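Local coordinates for saframycin Mx1 synthetase B (Legionella pneumophila subsp. pneumophila, PDB 3KXW), which belongs to the ANL superfamily of AMP-binding enzymes and is also known as a fatty acid AMP ligase, at residues Thr347-Lys352 with Pro368-Leu373. Numbering follows the deposited sequence.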
ATOM      1  N   THR A 347      21.471  -4.594   9.355  1.00 20.10           N
ATOM      2  CA  THR A 347      21.811  -3.440   8.539  1.00 19.37           C
ATOM      3  C   THR A 347      23.217  -3.600   7.966  1.00 20.78           C
ATOM      4  O   THR A 347      24.022  -4.385   8.473  1.00 20.28           O
ATOM      5  CB  THR A 347      21.688  -2.085   9.307  1.00 23.13           C
ATOM      6  OG1 THR A 347      22.707  -1.981  10.311  1.00 23.42           O
ATOM      7  CG2 THR A 347      20.308  -1.943   9.959  1.00 19.37           C
ATOM      8  N   LEU A 348      23.496  -2.881   6.886  1.00 18.51           N
ATOM      9  CA  LEU A 348      24.860  -2.798   6.355  1.00 21.20           C
ATOM     10  C   LEU A 348      25.267  -1.352   6.174  1.00 22.60           C
ATOM     11  O   LEU A 348      24.430  -0.489   5.923  1.00 22.59           O
ATOM     12  CB  LEU A 348      24.962  -3.512   5.017  1.00 19.05           C
ATOM     13  CG  LEU A 348      24.894  -5.033   5.068  1.00 19.86           C
ATOM     14  CD1 LEU A 348      24.734  -5.552   3.635  1.00 19.08           C
ATOM     15  CD2 LEU A 348      26.143  -5.581   5.756  1.00 22.14           C
ATOM     16  N   THR A 349      26.559  -1.081   6.310  1.00 22.90           N
ATOM     17  CA  THR A 349      27.052   0.270   6.150  1.00 22.79           C
ATOM     18  C   THR A 349      27.826   0.357   4.859  1.00 24.80           C
ATOM     19  O   THR A 349      28.832  -0.331   4.683  1.00 23.35           O
ATOM     20  CB  THR A 349      27.963   0.680   7.312  1.00 27.54           C
ATOM     21  OG1 THR A 349      27.260   0.511   8.552  1.00 28.58           O
ATOM     22  CG2 THR A 349      28.394   2.127   7.155  1.00 29.62           C
ATOM     23  N   LEU A 350      27.339   1.175   3.937  1.00 23.73           N
ATOM     24  CA  LEU A 350      28.017   1.341   2.670  1.00 24.46           C
ATOM     25  C   LEU A 350      28.841   2.622   2.681  1.00 26.92           C
ATOM     26  O   LEU A 350      28.488   3.605   3.352  1.00 24.07           O
ATOM     27  CB  LEU A 350      27.036   1.393   1.496  1.00 26.43           C
ATOM     28  CG  LEU A 350      25.902   0.374   1.352  1.00 27.25           C
ATOM     29  CD1 LEU A 350      25.608   0.110  -0.117  1.00 24.85           C
ATOM     30  CD2 LEU A 350      26.161  -0.920   2.105  1.00 24.48           C
ATOM     31  N   ALA A 351      29.927   2.607   1.915  1.00 25.87           N
ATOM     32  CA  ALA A 351      30.774   3.782   1.721  1.00 27.13           C
ATOM     33  C   ALA A 351      30.094   4.851   0.873  1.00 27.03           C
ATOM     34  O   ALA A 351      29.254   4.548   0.027  1.00 27.63           O
ATOM     35  CB  ALA A 351      32.103   3.365   1.072  1.00 25.96           C
ATOM     36  N   LYS A 352      30.484   6.108   1.066  1.00 28.64           N
ATOM     37  CA  LYS A 352      29.952   7.179   0.234  1.00 31.27           C
ATOM     38  C   LYS A 352      30.242   6.906  -1.234  1.00 31.30           C
ATOM     39  O   LYS A 352      29.403   7.127  -2.107  1.00 31.51           O
ATOM     40  CB  LYS A 352      30.559   8.522   0.618  1.00 34.43           C
ATOM     41  CG  LYS A 352      29.896   9.677  -0.122  1.00 37.45           C
ATOM     42  CD  LYS A 352      30.692  10.968  -0.019  1.00 39.43           C
ATOM     43  CE  LYS A 352      30.002  12.090  -0.790  1.00 44.86           C
ATOM     44  NZ  LYS A 352      29.779  11.738  -2.235  1.00 47.66           N
ATOM     45  N   PRO A 368      33.125   8.532   7.628  1.00 43.32           N
ATOM     46  CA  PRO A 368      32.569   9.764   7.050  1.00 39.68           C
ATOM     47  C   PRO A 368      31.745   9.483   5.804  1.00 37.69           C
ATOM     48  O   PRO A 368      32.199   8.753   4.929  1.00 37.76           O
ATOM     49  CB  PRO A 368      33.820  10.571   6.660  1.00 42.63           C
ATOM     50  CG  PRO A 368      34.895  10.050   7.521  1.00 43.54           C
ATOM     51  CD  PRO A 368      34.591   8.583   7.725  1.00 45.68           C
ATOM     52  N   GLY A 369      30.547  10.048   5.724  1.00 35.40           N
ATOM     53  CA  GLY A 369      29.754   9.946   4.512  1.00 32.90           C
ATOM     54  C   GLY A 369      29.154   8.561   4.286  1.00 31.33           C
ATOM     55  O   GLY A 369      28.461   8.344   3.298  1.00 29.44           O
ATOM     56  N   SER A 370      29.418   7.632   5.203  1.00 30.95           N
ATOM     57  CA  SER A 370      28.833   6.291   5.140  1.00 28.86           C
ATOM     58  C   SER A 370      27.324   6.358   5.386  1.00 30.90           C
ATOM     59  O   SER A 370      26.829   7.319   5.974  1.00 28.25           O
ATOM     60  CB  SER A 370      29.481   5.385   6.181  1.00 31.88           C
ATOM     61  OG  SER A 370      29.119   5.779   7.493  1.00 33.42           O
ATOM     62  N   TYR A 371      26.596   5.337   4.938  1.00 28.02           N
ATOM     63  CA  TYR A 371      25.156   5.275   5.158  1.00 27.20           C
ATOM     64  C   TYR A 371      24.726   3.838   5.376  1.00 25.92           C
ATOM     65  O   TYR A 371      25.428   2.915   4.982  1.00 27.21           O
ATOM     66  CB  TYR A 371      24.375   5.906   4.003  1.00 26.64           C
ATOM     67  CG  TYR A 371      24.577   5.296   2.632  1.00 28.63           C
ATOM     68  CD1 TYR A 371      23.603   4.482   2.058  1.00 28.03           C
ATOM     69  CD2 TYR A 371      25.732   5.554   1.896  1.00 28.25           C
ATOM     70  CE1 TYR A 371      23.778   3.932   0.792  1.00 27.13           C
ATOM     71  CE2 TYR A 371      25.915   5.018   0.640  1.00 27.71           C
ATOM     72  CZ  TYR A 371      24.940   4.205   0.089  1.00 29.62           C
ATOM     73  OH  TYR A 371      25.132   3.677  -1.165  1.00 27.05           O
ATOM     74  N   LYS A 372      23.576   3.649   6.008  1.00 25.44           N
ATOM     75  CA  LYS A 372      23.129   2.319   6.373  1.00 23.99           C
ATOM     76  C   LYS A 372      21.968   1.889   5.486  1.00 23.75           C
ATOM     77  O   LYS A 372      21.074   2.685   5.199  1.00 22.48           O
ATOM     78  CB  LYS A 372      22.690   2.279   7.833  1.00 25.58           C
ATOM     79  CG  LYS A 372      23.799   2.480   8.872  1.00 29.58           C
ATOM     80  CD  LYS A 372      23.467   1.716  10.142  1.00 29.66           C
ATOM     81  CE  LYS A 372      24.007   2.411  11.377  1.00 37.43           C
ATOM     82  NZ  LYS A 372      23.551   1.700  12.621  1.00 37.18           N
ATOM     83  N   LEU A 373      21.992   0.630   5.054  1.00 18.47           N
ATOM     84  CA  LEU A 373      20.860   0.037   4.374  1.00 18.63           C
ATOM     85  C   LEU A 373      20.282  -1.014   5.301  1.00 18.16           C
ATOM     86  O   LEU A 373      21.029  -1.687   6.022  1.00 18.38           O
ATOM     87  CB  LEU A 373      21.273  -0.613   3.058  1.00 19.46           C
ATOM     88  CG  LEU A 373      21.773   0.294   1.936  1.00 19.29           C
ATOM     89  CD1 LEU A 373      22.081  -0.540   0.706  1.00 18.41           C
ATOM     90  CD2 LEU A 373      20.764   1.397   1.614  1.00 18.81           C
TER
HETATM   91  O   HOH W   1      22.289  -1.126  12.890  1.00 32.54           O
HETATM   92  O   HOH W   2      32.259   6.292   3.926  1.00 35.75           O
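CB of Leu-350 lies over one face of the Tyr-371 ring, and the two side chains extend from the same face of a two-stranded antiparallel ribbon. From its beginning the leucine is engaged: CB stands 4.1 Å from the ring centroid in a CH-pi contact, displaced toward the rim and closest to CZ. CG also touches CZ, while reaching across to CD1 of Leu-373. At the tip, CD1 of Leu-350 meets Leu-373 CD1 at 3.7 Å and approaches the phenolic OH of Tyr-371 equally closely. The first torsion of Tyr-371 sets CG between the backbone N and the carbonyl carbon (chi1 60°), and the two side chains cross obliquely; the ring also stacks with that of His-498. Strands 347-350 and 371-374 form this ribbon within the AMP-binding region of an ANL-type enzyme, joined by a connection without helix or strand. Paired N-H...O bonds link Leu-348 with Leu-373 and Leu-350 with Tyr-371; that from Leu-350 N to Tyr-371 O measures 2.8 Å. Leu-348 and Leu-373 pack on Tyr-452 and Phe-445 of the neighbouring sheet. On the other face, CG2 of Thr-349 lies 3.6 Å from Ser-370 CB, while Thr-349 OG1 is hydrogen-bonded to Asp-365 OD2. Nearby, a water bridges Thr-347 OG1, at 2.7 Å, to the ammonium NZ of Lys-372, whose CD passes 3.8 Å from that same Thr-347 OG1.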